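Local coordinates for RND efflux system, outer membrane lipoprotein, NodT family (Burkholderia mallei, PDB 6U94), which probably contributes to the outer-membrane exit duct of a tripartite RND efflux pump, as a lipoprotein of the outer membrane factor family, at residues R376-A379 with D380-A384; E269-A272 with G273-S276; V245-G248 with G249-A253; R142-S145 with H146-E150. All coordinates share one frame; numbering follows the deposited sequence.

Interaction 1: residues R376-A379 with D380-A384; sequences REVA and DNLAA
Glu-377 O takes two hydrogen bonds from one residue, Asn-381. The backbone N of Asn-381 supplies the ordinary i to i+4 helical bond, at 3.2 Å from Glu-377 O, while Asn-381 ND2 folds back to the same Glu-377 O at 2.9 Å, arriving from the opposite face of the carbonyl plane. With CG of Asn-381 beside its own backbone N (chi1 -80°), the amide reaches back along the helix, its plane turned 51° from the Glu-377 carboxylate. One residue earlier on each side, Arg-376 and Asp-380 lie side by side without a direct salt bridge. A water spans them instead, giving to Asp-380 OD1 at 2.9 Å and accepting only weakly from Arg-376 NH1. On a third side, Val-378 CG1 packs 3.9 Å from Leu-382 CD1, both side chains pointing the same way.

The ends of Arg-376 and Glu-377 are held from outside: Arg-376 NH2 bonds to Val-331 O, and Glu-377 makes a salt bridge with Arg-282. All of this lies on helix 362-415, whose Glu-377, Val-378, Asn-381 and Leu-382 face helix 421-454, while Val-378 and Leu-382 also touch Leu-323 of helix 321-326.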
# COMPACT_ATOMS: atom_id res chain seq x y z
N ARG A 376 15.51 1.40 7.00
CA ARG A 376 15.55 1.27 5.55
C ARG A 376 14.15 1.03 4.99
O ARG A 376 13.78 1.59 3.96
CB ARG A 376 16.50 0.15 5.15
CG ARG A 376 16.66 -0.02 3.64
CD ARG A 376 17.70 -1.10 3.32
NE ARG A 376 19.00 -0.80 3.92
CZ ARG A 376 19.91 0.00 3.38
NH1 ARG A 376 19.66 0.59 2.22
NH2 ARG A 376 21.06 0.21 3.99
N GLU A 377 13.37 0.19 5.67
CA GLU A 377 12.00 -0.07 5.23
C GLU A 377 11.15 1.20 5.28
O GLU A 377 10.30 1.42 4.40
CB GLU A 377 11.38 -1.15 6.11
CG GLU A 377 10.00 -1.59 5.72
CD GLU A 377 9.53 -2.78 6.54
OE1 GLU A 377 9.51 -2.69 7.79
OE2 GLU A 377 9.21 -3.82 5.94
N VAL A 378 11.36 2.04 6.29
CA VAL A 378 10.60 3.28 6.39
C VAL A 378 10.99 4.24 5.27
O VAL A 378 10.13 4.85 4.64
CB VAL A 378 10.80 3.91 7.78
CG1 VAL A 378 10.32 5.36 7.78
CG2 VAL A 378 10.05 3.10 8.84
N ALA A 379 12.30 4.38 5.02
CA ALA A 379 12.75 5.25 3.95
C ALA A 379 12.27 4.76 2.59
O ALA A 379 11.92 5.57 1.72
CB ALA A 379 14.28 5.36 3.97
N ASP A 380 12.23 3.44 2.39
CA ASP A 380 11.83 2.89 1.10
C ASP A 380 10.36 3.17 0.81
O ASP A 380 9.99 3.46 -0.33
CB ASP A 380 12.11 1.39 1.06
CG ASP A 380 13.58 1.08 0.85
OD1 ASP A 380 14.39 2.03 0.79
OD2 ASP A 380 13.93 -0.12 0.73
N ASN A 381 9.50 3.07 1.83
CA ASN A 381 8.08 3.32 1.60
C ASN A 381 7.80 4.81 1.40
O ASN A 381 6.85 5.17 0.70
CB ASN A 381 7.24 2.77 2.74
CG ASN A 381 7.02 1.27 2.63
OD1 ASN A 381 6.17 0.82 1.86
ND2 ASN A 381 7.78 0.50 3.40
N LEU A 382 8.60 5.68 2.02
CA LEU A 382 8.45 7.11 1.79
C LEU A 382 8.87 7.47 0.37
O LEU A 382 8.21 8.29 -0.29
CB LEU A 382 9.28 7.89 2.80
CG LEU A 382 8.74 7.99 4.23
CD1 LEU A 382 9.89 8.29 5.18
CD2 LEU A 382 7.68 9.07 4.32
N ALA A 383 9.95 6.87 -0.13
CA ALA A 383 10.37 7.11 -1.50
C ALA A 383 9.37 6.51 -2.48
O ALA A 383 9.05 7.13 -3.51
CB ALA A 383 11.77 6.54 -1.74
N ALA A 384 8.87 5.31 -2.19
CA ALA A 384 7.86 4.69 -3.04
C ALA A 384 6.65 5.60 -3.19
O ALA A 384 6.13 5.77 -4.30
CB ALA A 384 7.44 3.34 -2.46
O HOH W 1 16.97 0.89 0.30

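Interaction 2: residues E269-A272 with G273-S276; sequences EFPA and GLPS
Pro-271 O and Leu-274 N, on the two sides of the bend, share one hydrogen-bonding partner, Thr-313 OG1. The chain bends there in an open beta turn close to type II, with Ala-272 and Gly-273 at its two corners. Pro-271 O and Leu-274 N stand 4.2 Å apart, too far for the usual direct closing bond, and the threonine hydroxyl bridges them instead. Gly-273 sits at the second corner, whose positive phi (80°) suits glycine. Its own carbonyl oxygen bonds to a glycerol, probably left from crystallisation.

Beyond the corner, Leu-274 turns its side chain back toward the residues before the bend. Its CG lies beside its backbone N (chi1 -73°), which brings CG to 3.6 Å from Pro-271 O and sets the two methyls near the proline ring. Leu-274 CD2 reaches Pro-271 CD at 4.1 Å, the two side chains meeting at a slant. Leu-455 and Trp-459 also touch Leu-274, so the leucine is buried between the turn and the chain that follows helix 421-454.

The stretch runs between helices 253-256 and 283-294, and backbone bonds tie Gly-273, Leu-274 and Ser-276 to Thr-313, Leu-312 and Ile-310. Further back, Phe-270 meets the ring of Phe-52. Glu-269, which has a salt bridge to Arg-385, also receives the backbone N-H of the next residue: Phe-270 N lies 2.8 Å from Glu-269 OE1, on the anti side of the carboxylate and somewhat out of its plane.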
# COMPACT_ATOMS: atom_id res chain seq x y z
N GLU A 269 -2.94 12.63 6.46
CA GLU A 269 -1.54 12.77 6.09
C GLU A 269 -0.65 12.58 7.31
O GLU A 269 -1.01 12.90 8.44
CB GLU A 269 -1.29 14.15 5.47
CG GLU A 269 0.09 14.33 4.87
CD GLU A 269 0.45 13.23 3.89
OE1 GLU A 269 1.10 12.24 4.31
OE2 GLU A 269 0.07 13.35 2.71
N PHE A 270 0.53 12.02 7.07
CA PHE A 270 1.49 11.81 8.14
C PHE A 270 1.97 13.15 8.68
O PHE A 270 2.32 14.04 7.89
CB PHE A 270 2.67 10.98 7.65
CG PHE A 270 2.30 9.57 7.29
CD1 PHE A 270 2.12 8.61 8.28
CD2 PHE A 270 2.14 9.20 5.97
CE1 PHE A 270 1.78 7.31 7.95
CE2 PHE A 270 1.80 7.91 5.63
CZ PHE A 270 1.62 6.95 6.62
N PRO A 271 1.97 13.35 10.00
CA PRO A 271 2.44 14.62 10.55
C PRO A 271 3.91 14.85 10.24
O PRO A 271 4.68 13.92 9.98
CB PRO A 271 2.21 14.46 12.06
CG PRO A 271 1.22 13.35 12.19
CD PRO A 271 1.50 12.43 11.05
N ALA A 272 4.30 16.12 10.26
CA ALA A 272 5.71 16.46 10.09
C ALA A 272 6.48 16.19 11.37
O ALA A 272 6.00 16.46 12.47
CB ALA A 272 5.85 17.93 9.69
N GLY A 273 7.68 15.63 11.22
CA GLY A 273 8.57 15.44 12.36
C GLY A 273 8.27 14.24 13.23
O GLY A 273 8.44 14.33 14.45
N LEU A 274 7.85 13.13 12.65
CA LEU A 274 7.57 11.94 13.44
C LEU A 274 8.87 11.41 14.06
O LEU A 274 9.86 11.22 13.34
CB LEU A 274 6.92 10.87 12.58
CG LEU A 274 5.46 11.16 12.22
CD1 LEU A 274 4.87 10.03 11.40
CD2 LEU A 274 4.65 11.41 13.47
N PRO A 275 8.90 11.18 15.37
CA PRO A 275 10.14 10.70 16.00
C PRO A 275 10.42 9.24 15.68
O PRO A 275 9.51 8.42 15.55
CB PRO A 275 9.88 10.90 17.50
CG PRO A 275 8.39 10.86 17.63
CD PRO A 275 7.85 11.48 16.36
N SER A 276 11.71 8.92 15.54
CA SER A 276 12.13 7.55 15.28
C SER A 276 11.79 6.61 16.43
O SER A 276 11.74 5.39 16.23
CB SER A 276 13.63 7.51 14.99
OG SER A 276 14.34 8.31 15.93

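Interaction 3: residues V245-G248 with G249-A253; sequences VLIG and GPLPA
Ile-247 and Leu-251 meet methyl to methyl across the bend that ends helix 211-247, with Ile-247 CD1 3.6 Å from Leu-251 CD2. The isoleucine does most of the reaching. Its CG1 takes the position between backbone N and carbonyl carbon (chi1 63°), and from there the extended ethyl arm runs out alongside the departing chain. At its end CD1 lies 3.3 Å from Gly-249 O and 3.5 Å from Pro-250 O, so the apolar tip is lined by two backbone oxygens as well as by side chains. Pro-252 closes the far end, its CD 4.3 Å from Ile-247 CD1. The end of Leu-251 turns back to the isoleucine, and its side chain also rests on Glu-240 and Leu-243, so the loop lies back against the helix it has just left. Pro-252 meanwhile leans on Gln-57, Gln-60 and Leu-61 of helix 56-67.

No hydrogen bond joins the two segments. Gly-248 N makes a weak bond to Val-245 O, and Arg-70 holds the carbonyls of Val-245 and Leu-246. Gly-248, with phi 77°, is the left-handed glycine that commonly terminates an alpha helix, here followed by an extended, proline-rich connection leading into helix 253-256.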
# COMPACT_ATOMS: atom_id res chain seq x y z
N VAL A 245 -14.46 -11.28 4.49
CA VAL A 245 -13.59 -12.17 5.25
C VAL A 245 -12.83 -11.39 6.32
O VAL A 245 -12.67 -11.86 7.45
CB VAL A 245 -12.62 -12.90 4.29
CG1 VAL A 245 -11.61 -13.72 5.08
CG2 VAL A 245 -13.39 -13.79 3.33
N LEU A 246 -12.36 -10.19 5.97
CA LEU A 246 -11.51 -9.43 6.89
C LEU A 246 -12.29 -8.96 8.11
O LEU A 246 -11.74 -8.91 9.22
CB LEU A 246 -10.88 -8.25 6.17
CG LEU A 246 -9.70 -8.59 5.27
CD1 LEU A 246 -9.23 -7.36 4.51
CD2 LEU A 246 -8.57 -9.19 6.08
N ILE A 247 -13.56 -8.58 7.94
CA ILE A 247 -14.37 -8.15 9.07
C ILE A 247 -15.10 -9.30 9.74
O ILE A 247 -15.71 -9.10 10.81
CB ILE A 247 -15.39 -7.07 8.66
CG1 ILE A 247 -16.38 -7.63 7.64
CG2 ILE A 247 -14.67 -5.84 8.11
CD1 ILE A 247 -17.56 -6.72 7.39
N GLY A 248 -15.06 -10.50 9.17
CA GLY A 248 -15.66 -11.66 9.79
C GLY A 248 -17.17 -11.75 9.68
O GLY A 248 -17.78 -12.55 10.40
N GLY A 249 -17.79 -10.96 8.81
CA GLY A 249 -19.23 -10.98 8.67
C GLY A 249 -19.70 -10.21 7.46
O GLY A 249 -18.91 -9.68 6.67
N PRO A 250 -21.02 -10.13 7.28
CA PRO A 250 -21.57 -9.39 6.14
C PRO A 250 -21.21 -7.91 6.21
O PRO A 250 -20.98 -7.35 7.28
CB PRO A 250 -23.09 -9.60 6.28
CG PRO A 250 -23.22 -10.84 7.09
CD PRO A 250 -22.07 -10.82 8.05
N LEU A 251 -21.16 -7.28 5.03
CA LEU A 251 -20.78 -5.88 4.94
C LEU A 251 -21.95 -4.99 5.35
O LEU A 251 -23.10 -5.28 5.01
CB LEU A 251 -20.35 -5.53 3.51
CG LEU A 251 -19.21 -6.35 2.91
CD1 LEU A 251 -18.84 -5.80 1.53
CD2 LEU A 251 -18.00 -6.36 3.82
N PRO A 252 -21.69 -3.91 6.09
CA PRO A 252 -22.76 -2.99 6.46
C PRO A 252 -23.30 -2.25 5.24
O PRO A 252 -22.63 -2.08 4.22
CB PRO A 252 -22.08 -2.02 7.43
CG PRO A 252 -20.62 -2.12 7.12
CD PRO A 252 -20.39 -3.54 6.69
N ALA A 253 -24.56 -1.80 5.37
CA ALA A 253 -25.23 -1.13 4.27
C ALA A 253 -24.56 0.18 3.88
O ALA A 253 -24.80 0.68 2.78
CB ALA A 253 -26.70 -0.88 4.62

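Interaction 4: residues R142-S145 with H146-E150; sequences RSLS and HAAQE
Ser-145 and Ala-148 make the capping bond that opens helix 146-152. Ser-145 is the N-cap residue, and its OG accepts from Ala-148 N at 3.3 Å, a weak but nearly straight bond (168° at the hydrogen). A chi1 of 69° places OG between the serine's backbone N and its carbonyl carbon, where it can meet Ala-148 N. A shorter, backbone bond joins it: Gln-149 N gives to Ser-145 O at 2.8 Å.

A side-chain amide adds a further polar link. Gln-149 sends its extended chain back past the serine carbonyl, with CG 3.1 Å from Ser-145 O, to bring NE2 to Leu-144 O. The donor comes from well above that carbonyl's plane, although Leu-144 O lies close to the plane of the amide. As modelled, the N to O separation is only 2.5 Å, a doubtful length even if the bond itself is plausible.

Apolar contact is small. Leu-144 CB sits 3.8 Å from Ala-148 CB and 3.9 Å from Gln-149 CG, just outside the helix start. His-146 and Gln-149 both touch Arg-73 of helix 72-86, and Leu-144, Ser-145 and Ala-148 touch a crystal neighbour.

Serine and glutamine thus serve opposite needs. The amide, if its short bond is real, gives to a carbonyl of the preceding loop; the hydroxyl, as at any N-cap, receives a first-turn N-H that has no earlier helical carbonyl to pair with.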
# COMPACT_ATOMS: atom_id res chain seq x y z
N ARG A 142 3.32 -20.53 10.14
CA ARG A 142 3.10 -21.56 9.13
C ARG A 142 3.97 -22.79 9.39
O ARG A 142 3.59 -23.90 9.01
CB ARG A 142 3.38 -20.99 7.73
N SER A 143 5.11 -22.61 10.04
CA SER A 143 6.02 -23.70 10.36
C SER A 143 5.66 -24.42 11.66
O SER A 143 6.37 -25.35 12.05
CB SER A 143 7.45 -23.17 10.45
OG SER A 143 8.37 -24.21 10.75
N LEU A 144 4.57 -24.03 12.32
CA LEU A 144 4.25 -24.52 13.65
C LEU A 144 2.90 -25.23 13.65
O LEU A 144 2.05 -25.00 12.79
CB LEU A 144 4.23 -23.38 14.68
CG LEU A 144 5.53 -22.60 14.85
CD1 LEU A 144 5.29 -21.34 15.66
CD2 LEU A 144 6.60 -23.46 15.49
N SER A 145 2.72 -26.10 14.65
CA SER A 145 1.44 -26.73 14.88
C SER A 145 0.44 -25.71 15.44
O SER A 145 0.80 -24.60 15.82
CB SER A 145 1.58 -27.90 15.86
OG SER A 145 1.89 -27.42 17.15
N HIS A 146 -0.83 -26.12 15.49
CA HIS A 146 -1.87 -25.23 15.98
C HIS A 146 -1.62 -24.83 17.43
O HIS A 146 -1.74 -23.65 17.79
CB HIS A 146 -3.24 -25.88 15.83
CG HIS A 146 -3.70 -25.99 14.41
ND1 HIS A 146 -5.00 -26.31 14.07
CD2 HIS A 146 -3.03 -25.82 13.24
CE1 HIS A 146 -5.11 -26.33 12.75
NE2 HIS A 146 -3.94 -26.04 12.23
N ALA A 147 -1.26 -25.80 18.27
CA ALA A 147 -0.93 -25.51 19.66
C ALA A 147 0.20 -24.50 19.76
O ALA A 147 0.11 -23.51 20.49
CB ALA A 147 -0.56 -26.80 20.40
N ALA A 148 1.29 -24.74 19.02
CA ALA A 148 2.41 -23.81 19.04
C ALA A 148 2.02 -22.44 18.50
O ALA A 148 2.47 -21.41 19.01
CB ALA A 148 3.58 -24.39 18.24
N GLN A 149 1.17 -22.41 17.46
CA GLN A 149 0.72 -21.14 16.90
C GLN A 149 -0.06 -20.33 17.93
O GLN A 149 0.20 -19.14 18.13
CB GLN A 149 -0.13 -21.38 15.65
CG GLN A 149 0.65 -21.86 14.44
CD GLN A 149 -0.25 -22.29 13.30
OE1 GLN A 149 -1.34 -21.76 13.11
NE2 GLN A 149 0.21 -23.28 12.53
N GLU A 150 -1.01 -20.97 18.61
CA GLU A 150 -1.80 -20.27 19.61
C GLU A 150 -0.93 -19.72 20.74
O GLU A 150 -1.23 -18.66 21.29
CB GLU A 150 -2.88 -21.20 20.17
CG GLU A 150 -3.94 -21.59 19.13
CD GLU A 150 -4.59 -22.92 19.42
OE1 GLU A 150 -4.24 -23.56 20.44
OE2 GLU A 150 -5.45 -23.35 18.62

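How the interactions relate
Interactions 1 and 2 are neighbours, their centres 14 Å apart and their nearest atoms about 6 Å apart without touching. Both lie against the same partner: helix 421-454 receives Leu-382 from the first and Phe-270 from the second, each on Leu-451. Interactions 3 and 4 are well removed, each with its centre 32 Å or more from those two and 27 Å from the other. Those two share helix 72-86 as a neighbour, Val-245 and Leu-246 packing on it in interaction 3, His-146 and Gln-149 reaching its Arg-73 in interaction 4. The glycerol at Gly-273, probably from the crystallisation liquor, is no firm evidence of a functional site.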